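Local coordinates for Mab-21 domain-containing protein (Tribolium castaneum, PDB 7LT2) that senses double-stranded RNA and, as a nucleotidyltransferase of innate immunity, makes 2',3'-cyclic GMP-AMP from ATP and GTP, at residues 292-295 against 296-299; 253-256 against 257-260; 304-307 against 308-312; 281-284 against 285-289. All blocks are in the same frame, centred on the assembly; numbering follows the deposited sequence.

Interaction 1 (292-295 against 296-299); sequences KDQS and FWNK
Phe296 offers one face of its ring to the side chain of Lys292, four residues back. The lysine bends at chi2 (-64°) and then runs straight, which carries its methylenes across that face from CG near Phe296 CD2 to CE, 4.1 Å from the ring centroid and almost on the ring normal. NZ follows in an off-centre cation-pi contact, 4.9 Å from the same centroid. The backbone N of Phe296 donates to Asp293 O at 3.2 Å. Such a bond belongs to the short 3-10 turn of 294-298, which is opened by an Asx turn: Asp293 OD2 accepts from Ser295 N at 3.0 Å and from Ser295 OG at 2.7 Å, two bonds that grip one carboxylate oxygen. The loop starts where helix 278-291 ends, and Ile289, Glu290 and Lys292 supply the manganese site at that end, with Asp293 also a ligand residue. Trp297 N makes a weak 3-10 bond to Gln294 O. Its indole reaches back toward the start of the loop, where a water accepts from Trp297 NE1 at 2.8 Å and lies 2.9 Å from Lys292 O, to which it probably donates. One indole face receives the Phe296 ring atom CD2, while helix 278-291 packs on the indole through Phe285, Ile288 and Ile289. Asn298 N continues the turn by donating to Ser295 O at 3.1 Å.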
loop_
_atom_site.group_PDB
_atom_site.type_symbol
_atom_site.label_atom_id
_atom_site.label_comp_id
_atom_site.label_asym_id
_atom_site.label_seq_id
_atom_site.Cartn_x
_atom_site.Cartn_y
_atom_site.Cartn_z
ATOM N N LYS A 292 -23.016 5.582 0.868
ATOM C CA LYS A 292 -23.944 4.651 1.493
ATOM C C LYS A 292 -24.102 4.952 2.977
ATOM O O LYS A 292 -23.172 5.413 3.642
ATOM C CB LYS A 292 -23.462 3.208 1.321
ATOM C CG LYS A 292 -23.461 2.696 -0.107
ATOM C CD LYS A 292 -24.863 2.631 -0.673
ATOM C CE LYS A 292 -24.843 1.972 -2.039
ATOM N NZ LYS A 292 -26.155 2.031 -2.729
ATOM N N ASP A 293 -25.297 4.679 3.494
ATOM C CA ASP A 293 -25.463 4.600 4.934
ATOM C C ASP A 293 -24.614 3.451 5.478
ATOM O O ASP A 293 -24.269 2.506 4.759
ATOM C CB ASP A 293 -26.936 4.392 5.287
ATOM C CG ASP A 293 -27.194 4.486 6.770
ATOM O OD1 ASP A 293 -27.230 5.621 7.294
ATOM O OD2 ASP A 293 -27.356 3.429 7.413
ATOM N N GLN A 294 -24.269 3.533 6.766
ATOM C CA GLN A 294 -23.438 2.493 7.369
ATOM C C GLN A 294 -24.121 1.127 7.341
ATOM O O GLN A 294 -23.444 0.094 7.273
ATOM C CB GLN A 294 -23.074 2.873 8.806
ATOM C CG GLN A 294 -21.924 3.851 8.878
ATOM C CD GLN A 294 -20.709 3.342 8.131
ATOM O OE1 GLN A 294 -20.104 2.339 8.520
ATOM N NE2 GLN A 294 -20.351 4.024 7.040
ATOM N N SER A 295 -25.455 1.093 7.382
ATOM C CA SER A 295 -26.166 -0.179 7.420
ATOM C C SER A 295 -25.995 -0.989 6.141
ATOM O O SER A 295 -26.246 -2.197 6.151
ATOM C CB SER A 295 -27.651 0.066 7.686
ATOM O OG SER A 295 -28.187 0.953 6.720
ATOM N N PHE A 296 -25.563 -0.355 5.048
ATOM C CA PHE A 296 -25.402 -1.071 3.785
ATOM C C PHE A 296 -24.462 -2.259 3.933
ATOM O O PHE A 296 -24.699 -3.328 3.356
ATOM C CB PHE A 296 -24.886 -0.108 2.716
ATOM C CG PHE A 296 -24.524 -0.768 1.419
ATOM C CD1 PHE A 296 -25.507 -1.207 0.549
ATOM C CD2 PHE A 296 -23.191 -0.923 1.057
ATOM C CE1 PHE A 296 -25.173 -1.806 -0.654
ATOM C CE2 PHE A 296 -22.846 -1.518 -0.145
ATOM C CZ PHE A 296 -23.840 -1.962 -1.004
ATOM N N TRP A 297 -23.403 -2.102 4.723
ATOM C CA TRP A 297 -22.376 -3.127 4.846
ATOM C C TRP A 297 -22.812 -4.318 5.691
ATOM O O TRP A 297 -22.066 -5.300 5.778
ATOM C CB TRP A 297 -21.107 -2.484 5.408
ATOM C CG TRP A 297 -20.708 -1.286 4.585
ATOM C CD1 TRP A 297 -20.775 0.026 4.960
ATOM C CD2 TRP A 297 -20.228 -1.294 3.234
ATOM N NE1 TRP A 297 -20.350 0.831 3.933
ATOM C CE2 TRP A 297 -20.012 0.049 2.861
ATOM C CE3 TRP A 297 -19.961 -2.305 2.304
ATOM C CZ2 TRP A 297 -19.535 0.411 1.597
ATOM C CZ3 TRP A 297 -19.482 -1.945 1.045
ATOM C CH2 TRP A 297 -19.276 -0.596 0.706
ATOM N N ASN A 298 -23.997 -4.268 6.293
ATOM C CA ASN A 298 -24.531 -5.395 7.044
ATOM C C ASN A 298 -25.539 -6.206 6.244
ATOM O O ASN A 298 -26.108 -7.166 6.776
ATOM C CB ASN A 298 -25.163 -4.905 8.351
ATOM C CG ASN A 298 -24.127 -4.342 9.304
ATOM O OD1 ASN A 298 -23.004 -4.840 9.364
ATOM N ND2 ASN A 298 -24.491 -3.290 10.035
ATOM N N LYS A 299 -25.760 -5.856 4.981
ATOM C CA LYS A 299 -26.611 -6.660 4.122
ATOM C C LYS A 299 -25.899 -7.964 3.771
ATOM O O LYS A 299 -24.748 -8.196 4.148
ATOM C CB LYS A 299 -27.001 -5.859 2.882
ATOM C CG LYS A 299 -27.865 -4.663 3.238
ATOM C CD LYS A 299 -28.307 -3.874 2.035
ATOM C CE LYS A 299 -29.384 -2.873 2.435
ATOM N NZ LYS A 299 -30.128 -2.334 1.264
HETATM O O HOH W 1 -21.003 3.570 4.333
#

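Interaction 2 (253-256 against 257-260); sequences DNKN and RLKP
Leu258 N donates to Lys255 O at 2.8 Å with an N-H...O angle of 154°, the bond that closes a type II' beta turn from Lys255 to Leu258. A water makes a second, wider bridge: it donates to Asn256 O at 2.7 Å and accepts from Lys259 N at 2.9 Å, thereby occupying a backbone N-H in the first turn of the helix. Farther out, Asp253 OD1 lies 4.5 Å from Lys259 NZ, beyond a salt bridge, and the ammonium group is held instead by Asp61 O. The Asp253 carboxylate turns back on its own chain, where OD1 accepts from Asn254 N.

The side chains of Asn256 and Arg257 run side by side in the same direction. The amide carbon Asn256 CG sits 3.4 Å from Arg257 CD, and the amide and guanidinium planes are 32° apart, with Asn256 ND2 over one guanidinium face. A bend at chi2 (69°) turns the arginine along the asparagine; Arg257 NE then bonds Lys299 O, and Asn256 ND2 bonds Asn298 OD1. Lys255 and Leu258 also travel together, Lys255 CD meeting Leu258 CD1 at 3.7 Å, before the lysine bends at chi4 toward Leu251 O. Leu258 continues the apolar layer onto Phe285 and Ile289. The arrangement is a type II' turn that links helix 245-251 to helix 258-272, the latter in the helical HhH/H2TH-like part of the Mab-21 fold.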
loop_
_atom_site.group_PDB
_atom_site.type_symbol
_atom_site.label_atom_id
_atom_site.label_comp_id
_atom_site.label_asym_id
_atom_site.label_seq_id
_atom_site.Cartn_x
_atom_site.Cartn_y
_atom_site.Cartn_z
ATOM N N ASP A 253 -12.417 -0.316 7.651
ATOM C CA ASP A 253 -12.467 -1.246 8.770
ATOM C C ASP A 253 -13.871 -1.280 9.365
ATOM O O ASP A 253 -14.672 -0.360 9.178
ATOM C CB ASP A 253 -11.455 -0.831 9.845
ATOM C CG ASP A 253 -10.999 -1.985 10.723
ATOM O OD1 ASP A 253 -11.417 -3.145 10.505
ATOM O OD2 ASP A 253 -10.206 -1.725 11.651
ATOM N N ASN A 254 -14.160 -2.363 10.089
ATOM C CA ASN A 254 -15.429 -2.535 10.802
ATOM C C ASN A 254 -16.624 -2.361 9.863
ATOM O O ASN A 254 -17.602 -1.677 10.174
ATOM C CB ASN A 254 -15.513 -1.577 11.998
ATOM C CG ASN A 254 -16.762 -1.793 12.837
ATOM O OD1 ASN A 254 -17.253 -2.918 12.971
ATOM N ND2 ASN A 254 -17.301 -0.707 13.385
ATOM N N LYS A 255 -16.542 -2.998 8.688
ATOM C CA LYS A 255 -17.615 -2.901 7.705
ATOM C C LYS A 255 -17.979 -4.264 7.129
ATOM O O LYS A 255 -18.400 -4.364 5.972
ATOM C CB LYS A 255 -17.255 -1.910 6.599
ATOM C CG LYS A 255 -17.402 -0.462 7.065
ATOM C CD LYS A 255 -17.178 0.546 5.956
ATOM C CE LYS A 255 -17.603 1.944 6.395
ATOM N NZ LYS A 255 -16.772 2.498 7.502
ATOM N N ASN A 256 -17.830 -5.315 7.933
ATOM C CA ASN A 256 -18.483 -6.606 7.723
ATOM C C ASN A 256 -18.293 -7.150 6.313
ATOM O O ASN A 256 -17.264 -7.764 6.018
ATOM C CB ASN A 256 -19.972 -6.484 8.059
ATOM C CG ASN A 256 -20.624 -7.827 8.299
ATOM O OD1 ASN A 256 -19.994 -8.874 8.142
ATOM N ND2 ASN A 256 -21.891 -7.806 8.693
ATOM N N ARG A 257 -19.274 -6.931 5.435
ATOM C CA ARG A 257 -19.217 -7.493 4.090
ATOM C C ARG A 257 -18.243 -6.771 3.159
ATOM O O ARG A 257 -17.997 -7.267 2.052
ATOM C CB ARG A 257 -20.614 -7.490 3.453
ATOM C CG ARG A 257 -21.467 -8.725 3.766
ATOM C CD ARG A 257 -21.878 -8.757 5.226
ATOM N NE ARG A 257 -23.016 -9.644 5.457
ATOM C CZ ARG A 257 -22.933 -10.848 6.006
ATOM N NH1 ARG A 257 -21.771 -11.361 6.379
ATOM N NH2 ARG A 257 -24.045 -11.551 6.197
ATOM N N LEU A 258 -17.668 -5.638 3.573
ATOM C CA LEU A 258 -16.948 -4.784 2.627
ATOM C C LEU A 258 -15.712 -5.474 2.054
ATOM O O LEU A 258 -15.522 -5.503 0.833
ATOM C CB LEU A 258 -16.556 -3.461 3.292
ATOM C CG LEU A 258 -15.846 -2.453 2.371
ATOM C CD1 LEU A 258 -16.244 -1.032 2.735
ATOM C CD2 LEU A 258 -14.320 -2.594 2.416
ATOM N N LYS A 259 -14.830 -5.993 2.914
ATOM C CA LYS A 259 -13.561 -6.509 2.399
ATOM C C LYS A 259 -13.751 -7.774 1.561
ATOM O O LYS A 259 -13.098 -7.901 0.518
ATOM C CB LYS A 259 -12.558 -6.731 3.540
ATOM C CG LYS A 259 -12.097 -5.419 4.168
ATOM C CD LYS A 259 -10.967 -5.617 5.161
ATOM C CE LYS A 259 -10.552 -4.277 5.759
ATOM N NZ LYS A 259 -9.419 -4.425 6.714
ATOM N N PRO A 260 -14.621 -8.722 1.943
ATOM C CA PRO A 260 -14.934 -9.805 0.990
ATOM C C PRO A 260 -15.444 -9.292 -0.346
ATOM O O PRO A 260 -15.027 -9.795 -1.396
ATOM C CB PRO A 260 -15.990 -10.635 1.738
ATOM C CG PRO A 260 -15.642 -10.433 3.176
ATOM C CD PRO A 260 -15.196 -8.996 3.275
HETATM O O HOH W 2 -14.955 -6.340 5.801
#

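Interaction 3 (304-307 against 308-312); sequences VFMT and TLREY
From Val304 to Glu311 the backbone follows regular alpha-helical i to i+4 bonding, each amide N of 308-311 donating to the carbonyl four residues earlier. Thr308 adds a side-chain bond to this ladder: Thr308 OG1 donates to Val304 O at 2.8 Å, while Thr308 N reaches the same oxygen at 2.9 Å. The two donors come from opposite faces of the carbonyl plane, so one acceptor is gripped from both sides. A chi1 of 57° sets the hydroxyl between its own backbone N and carbonyl carbon, turned back along the helix, and its polarity is thus satisfied within a buried surface. The methyl Thr308 CG2 faces Val304 CG1 more loosely, at 4.3 Å.

Helix 301-318 belongs to the helical HhH/H2TH-like part of the Mab-21 fold, and its sides are divided among neighbouring helices. Phe305 and Leu309 project together, with Phe305 CZ 4.1 Å from Leu309 CD2; both pack on helix 258-272, at Leu264 and Leu268, and Leu309 also meets Ile351 of helix 337-354. Met306 curls through bends at chi2 and chi3 until CE stands 4.0 Å from Arg310 NH2, its thioether chain slanting across the arginine. The guanidinium itself is anchored by a salt bridge to Glu355. Nearer the backbone, the extended arginine leans on a carbonyl, Arg310 CG lying 3.2 Å from Met306 O. A water weakly accepts from Arg310 NE at 3.0 Å and forms a weak bond with Thr307 OG1, whose hydroxyl is also bonded to Glu303 O.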
loop_
_atom_site.group_PDB
_atom_site.type_symbol
_atom_site.label_atom_id
_atom_site.label_comp_id
_atom_site.label_asym_id
_atom_site.label_seq_id
_atom_site.Cartn_x
_atom_site.Cartn_y
_atom_site.Cartn_z
ATOM N N VAL A 304 -24.374 -6.998 -1.147
ATOM C CA VAL A 304 -23.284 -6.024 -1.165
ATOM C C VAL A 304 -22.426 -6.212 -2.412
ATOM O O VAL A 304 -22.066 -5.240 -3.091
ATOM C CB VAL A 304 -22.446 -6.127 0.124
ATOM C CG1 VAL A 304 -21.243 -5.174 0.070
ATOM C CG2 VAL A 304 -23.303 -5.819 1.343
ATOM N N PHE A 305 -22.088 -7.463 -2.733
ATOM C CA PHE A 305 -21.283 -7.739 -3.922
ATOM C C PHE A 305 -21.985 -7.268 -5.192
ATOM O O PHE A 305 -21.386 -6.575 -6.023
ATOM C CB PHE A 305 -20.968 -9.235 -4.003
ATOM C CG PHE A 305 -20.361 -9.666 -5.321
ATOM C CD1 PHE A 305 -19.056 -9.324 -5.647
ATOM C CD2 PHE A 305 -21.088 -10.434 -6.216
ATOM C CE1 PHE A 305 -18.496 -9.721 -6.850
ATOM C CE2 PHE A 305 -20.534 -10.837 -7.422
ATOM C CZ PHE A 305 -19.237 -10.481 -7.740
ATOM N N MET A 306 -23.254 -7.646 -5.366
ATOM C CA MET A 306 -23.974 -7.274 -6.580
ATOM C C MET A 306 -24.141 -5.766 -6.694
ATOM O O MET A 306 -24.015 -5.199 -7.786
ATOM C CB MET A 306 -25.341 -7.960 -6.614
ATOM C CG MET A 306 -25.277 -9.460 -6.857
ATOM S SD MET A 306 -24.493 -9.872 -8.429
ATOM C CE MET A 306 -25.541 -8.966 -9.561
ATOM N N THR A 307 -24.435 -5.096 -5.582
ATOM C CA THR A 307 -24.670 -3.661 -5.650
ATOM C C THR A 307 -23.380 -2.900 -5.926
ATOM O O THR A 307 -23.366 -1.988 -6.762
ATOM C CB THR A 307 -25.322 -3.171 -4.359
ATOM O OG1 THR A 307 -26.635 -3.732 -4.261
ATOM C CG2 THR A 307 -25.423 -1.651 -4.360
ATOM N N THR A 308 -22.284 -3.263 -5.247
ATOM C CA THR A 308 -21.025 -2.563 -5.486
ATOM C C THR A 308 -20.459 -2.900 -6.859
ATOM O O THR A 308 -19.816 -2.053 -7.482
ATOM C CB THR A 308 -19.996 -2.869 -4.388
ATOM O OG1 THR A 308 -19.762 -4.282 -4.279
ATOM C CG2 THR A 308 -20.468 -2.324 -3.045
ATOM N N LEU A 309 -20.711 -4.115 -7.357
ATOM C CA LEU A 309 -20.276 -4.455 -8.709
ATOM C C LEU A 309 -20.986 -3.594 -9.746
ATOM O O LEU A 309 -20.359 -3.112 -10.696
ATOM C CB LEU A 309 -20.519 -5.939 -8.990
ATOM C CG LEU A 309 -20.184 -6.448 -10.400
ATOM C CD1 LEU A 309 -18.704 -6.284 -10.738
ATOM C CD2 LEU A 309 -20.605 -7.904 -10.564
ATOM N N ARG A 310 -22.294 -3.382 -9.573
ATOM C CA ARG A 310 -23.036 -2.503 -10.471
ATOM C C ARG A 310 -22.495 -1.077 -10.434
ATOM O O ARG A 310 -22.350 -0.434 -11.482
ATOM C CB ARG A 310 -24.520 -2.517 -10.101
ATOM C CG ARG A 310 -25.228 -3.834 -10.382
ATOM C CD ARG A 310 -26.701 -3.743 -10.011
ATOM N NE ARG A 310 -27.370 -5.036 -10.093
ATOM C CZ ARG A 310 -27.905 -5.534 -11.199
ATOM N NH1 ARG A 310 -27.872 -4.870 -12.344
ATOM N NH2 ARG A 310 -28.491 -6.727 -11.154
ATOM N N GLU A 311 -22.204 -0.563 -9.229
ATOM C CA GLU A 311 -21.721 0.811 -9.098
ATOM C C GLU A 311 -20.297 0.942 -9.636
ATOM O O GLU A 311 -19.956 1.956 -10.258
ATOM C CB GLU A 311 -21.824 1.270 -7.634
ATOM C CG GLU A 311 -23.013 2.187 -7.353
ATOM C CD GLU A 311 -22.899 3.506 -8.078
ATOM O OE1 GLU A 311 -22.023 4.312 -7.691
ATOM O OE2 GLU A 311 -23.683 3.730 -9.031
ATOM N N TYR A 312 -19.463 -0.080 -9.418
ATOM C CA TYR A 312 -18.138 -0.135 -10.030
ATOM C C TYR A 312 -18.228 -0.049 -11.552
ATOM O O TYR A 312 -17.462 0.686 -12.188
ATOM C CB TYR A 312 -17.440 -1.422 -9.577
ATOM C CG TYR A 312 -16.165 -1.796 -10.295
ATOM C CD1 TYR A 312 -15.053 -0.970 -10.257
ATOM C CD2 TYR A 312 -16.060 -3.007 -10.966
ATOM C CE1 TYR A 312 -13.881 -1.324 -10.899
ATOM C CE2 TYR A 312 -14.895 -3.373 -11.604
ATOM C CZ TYR A 312 -13.808 -2.530 -11.566
ATOM O OH TYR A 312 -12.647 -2.902 -12.205
HETATM O O HOH W 3 -27.855 -4.896 -7.151
#

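Interaction 4 (281-284 against 285-289); sequences IKTV and FLHII
Ile281 meets Phe285 one turn later in the alpha helix 278-291, in the helical HhH/H2TH-like part of the Mab-21 fold. Ile281 O accepts from Phe285 N at 3.1 Å and also lies in the plane of the phenyl ring at its edge, 3.4 Å from Phe285 CD1; Ile281 CG2 lies 4.2 Å from Phe285 CE1. Lys282 O accepts from Leu286 N, and Leu286 CG rests 3.5 Å from that oxygen. The extended lysine heads away to salt bridges with Glu248 and Asp61; Lys282 and Glu248 probably line the ATP site, as in related enzymes. Thr283 and His287 run alongside each other, with the methyl Thr283 CG2 3.8 Å from His287 NE2. Both polar ends are engaged: His287 NE2 with Pro322 O, Thr283 OG1 with Tyr279 O. Val284, with CG1 anti to its backbone N (chi1 165°), holds that methyl out from the helix, where the Ile288 side chain comes to it. There the two side chains slant past each other, and Val284 CG1 comes within 3.9 Å of Ile288 CD1.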
loop_
_atom_site.group_PDB
_atom_site.type_symbol
_atom_site.label_atom_id
_atom_site.label_comp_id
_atom_site.label_asym_id
_atom_site.label_seq_id
_atom_site.Cartn_x
_atom_site.Cartn_y
_atom_site.Cartn_z
ATOM N N ILE A 281 -10.115 0.178 -7.810
ATOM C CA ILE A 281 -11.243 -0.498 -7.175
ATOM C C ILE A 281 -11.375 -0.059 -5.723
ATOM O O ILE A 281 -12.480 0.225 -5.244
ATOM C CB ILE A 281 -11.087 -2.024 -7.297
ATOM C CG1 ILE A 281 -11.191 -2.448 -8.762
ATOM C CG2 ILE A 281 -12.147 -2.744 -6.472
ATOM C CD1 ILE A 281 -10.754 -3.876 -9.013
ATOM N N LYS A 282 -10.251 0.004 -4.999
ATOM C CA LYS A 282 -10.277 0.524 -3.634
ATOM C C LYS A 282 -10.891 1.917 -3.597
ATOM O O LYS A 282 -11.715 2.221 -2.726
ATOM C CB LYS A 282 -8.859 0.550 -3.056
ATOM C CG LYS A 282 -8.793 0.831 -1.555
ATOM C CD LYS A 282 -7.359 1.076 -1.101
ATOM C CE LYS A 282 -7.278 1.284 0.409
ATOM N NZ LYS A 282 -5.913 1.718 0.828
ATOM N N THR A 283 -10.520 2.767 -4.563
ATOM C CA THR A 283 -11.040 4.129 -4.616
ATOM C C THR A 283 -12.548 4.142 -4.830
ATOM O O THR A 283 -13.263 4.937 -4.209
ATOM C CB THR A 283 -10.335 4.917 -5.723
ATOM O OG1 THR A 283 -8.937 5.033 -5.416
ATOM C CG2 THR A 283 -10.935 6.311 -5.858
ATOM N N VAL A 284 -13.051 3.280 -5.718
ATOM C CA VAL A 284 -14.495 3.183 -5.911
ATOM C C VAL A 284 -15.187 2.865 -4.589
ATOM O O VAL A 284 -16.220 3.459 -4.253
ATOM C CB VAL A 284 -14.822 2.141 -6.997
ATOM C CG1 VAL A 284 -16.291 1.759 -6.959
ATOM C CG2 VAL A 284 -14.454 2.685 -8.372
ATOM N N PHE A 285 -14.612 1.958 -3.797
ATOM C CA PHE A 285 -15.237 1.615 -2.520
ATOM C C PHE A 285 -15.165 2.761 -1.514
ATOM O O PHE A 285 -16.092 2.925 -0.714
ATOM C CB PHE A 285 -14.618 0.339 -1.942
ATOM C CG PHE A 285 -15.293 -0.915 -2.418
ATOM C CD1 PHE A 285 -14.998 -1.441 -3.667
ATOM C CD2 PHE A 285 -16.251 -1.548 -1.632
ATOM C CE1 PHE A 285 -15.627 -2.587 -4.119
ATOM C CE2 PHE A 285 -16.886 -2.696 -2.075
ATOM C CZ PHE A 285 -16.575 -3.218 -3.323
ATOM N N LEU A 286 -14.100 3.572 -1.540
ATOM C CA LEU A 286 -14.083 4.777 -0.711
ATOM C C LEU A 286 -15.245 5.699 -1.062
ATOM O O LEU A 286 -15.906 6.243 -0.172
ATOM C CB LEU A 286 -12.749 5.515 -0.858
ATOM C CG LEU A 286 -11.485 4.818 -0.354
ATOM C CD1 LEU A 286 -10.263 5.669 -0.645
ATOM C CD2 LEU A 286 -11.586 4.525 1.143
ATOM N N HIS A 287 -15.517 5.876 -2.359
ATOM C CA HIS A 287 -16.671 6.670 -2.767
ATOM C C HIS A 287 -17.976 6.025 -2.322
ATOM O O HIS A 287 -18.894 6.720 -1.875
ATOM C CB HIS A 287 -16.667 6.864 -4.282
ATOM C CG HIS A 287 -15.577 7.760 -4.765
ATOM N ND1 HIS A 287 -15.468 9.075 -4.366
ATOM C CD2 HIS A 287 -14.539 7.534 -5.605
ATOM C CE1 HIS A 287 -14.416 9.623 -4.947
ATOM N NE2 HIS A 287 -13.837 8.710 -5.705
ATOM N N ILE A 288 -18.080 4.698 -2.443
ATOM C CA ILE A 288 -19.297 4.007 -2.021
ATOM C C ILE A 288 -19.502 4.142 -0.514
ATOM O O ILE A 288 -20.632 4.330 -0.045
ATOM C CB ILE A 288 -19.259 2.532 -2.463
ATOM C CG1 ILE A 288 -19.287 2.432 -3.986
ATOM C CG2 ILE A 288 -20.439 1.766 -1.872
ATOM C CD1 ILE A 288 -19.209 1.021 -4.493
ATOM N N ILE A 289 -18.419 4.052 0.265
ATOM C CA ILE A 289 -18.517 4.280 1.707
ATOM C C ILE A 289 -19.109 5.653 1.992
ATOM O O ILE A 289 -19.957 5.812 2.878
ATOM C CB ILE A 289 -17.138 4.125 2.376
ATOM C CG1 ILE A 289 -16.730 2.658 2.460
ATOM C CG2 ILE A 289 -17.142 4.758 3.772
ATOM C CD1 ILE A 289 -15.264 2.475 2.809
#

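Overall arrangement
The four local contacts meet around the loop after helix 278-291, beside the manganese site. The side chain of Gln294 in interaction 1 is about 5 Å from the manganese ion, that of Lys255 in interaction 2 about 7 Å. Trp297 of interaction 1 is common to several: its CH2 is 3.7 Å from Ile288 CG2 of interaction 4, and its CZ3 is 3.8 Å from Val304 CG1 of interaction 3. Interaction 2 reaches the same valine, Arg257 CB lying 3.8 Å from Val304 CG2. Interactions 3 and 4, centres 11 Å apart, meet where Thr308 OG1 stands 3.5 Å from Phe285 CZ. Interaction 4 runs from Ile281 and Lys282, probably ATP-binding, to the metal ligand Ile289.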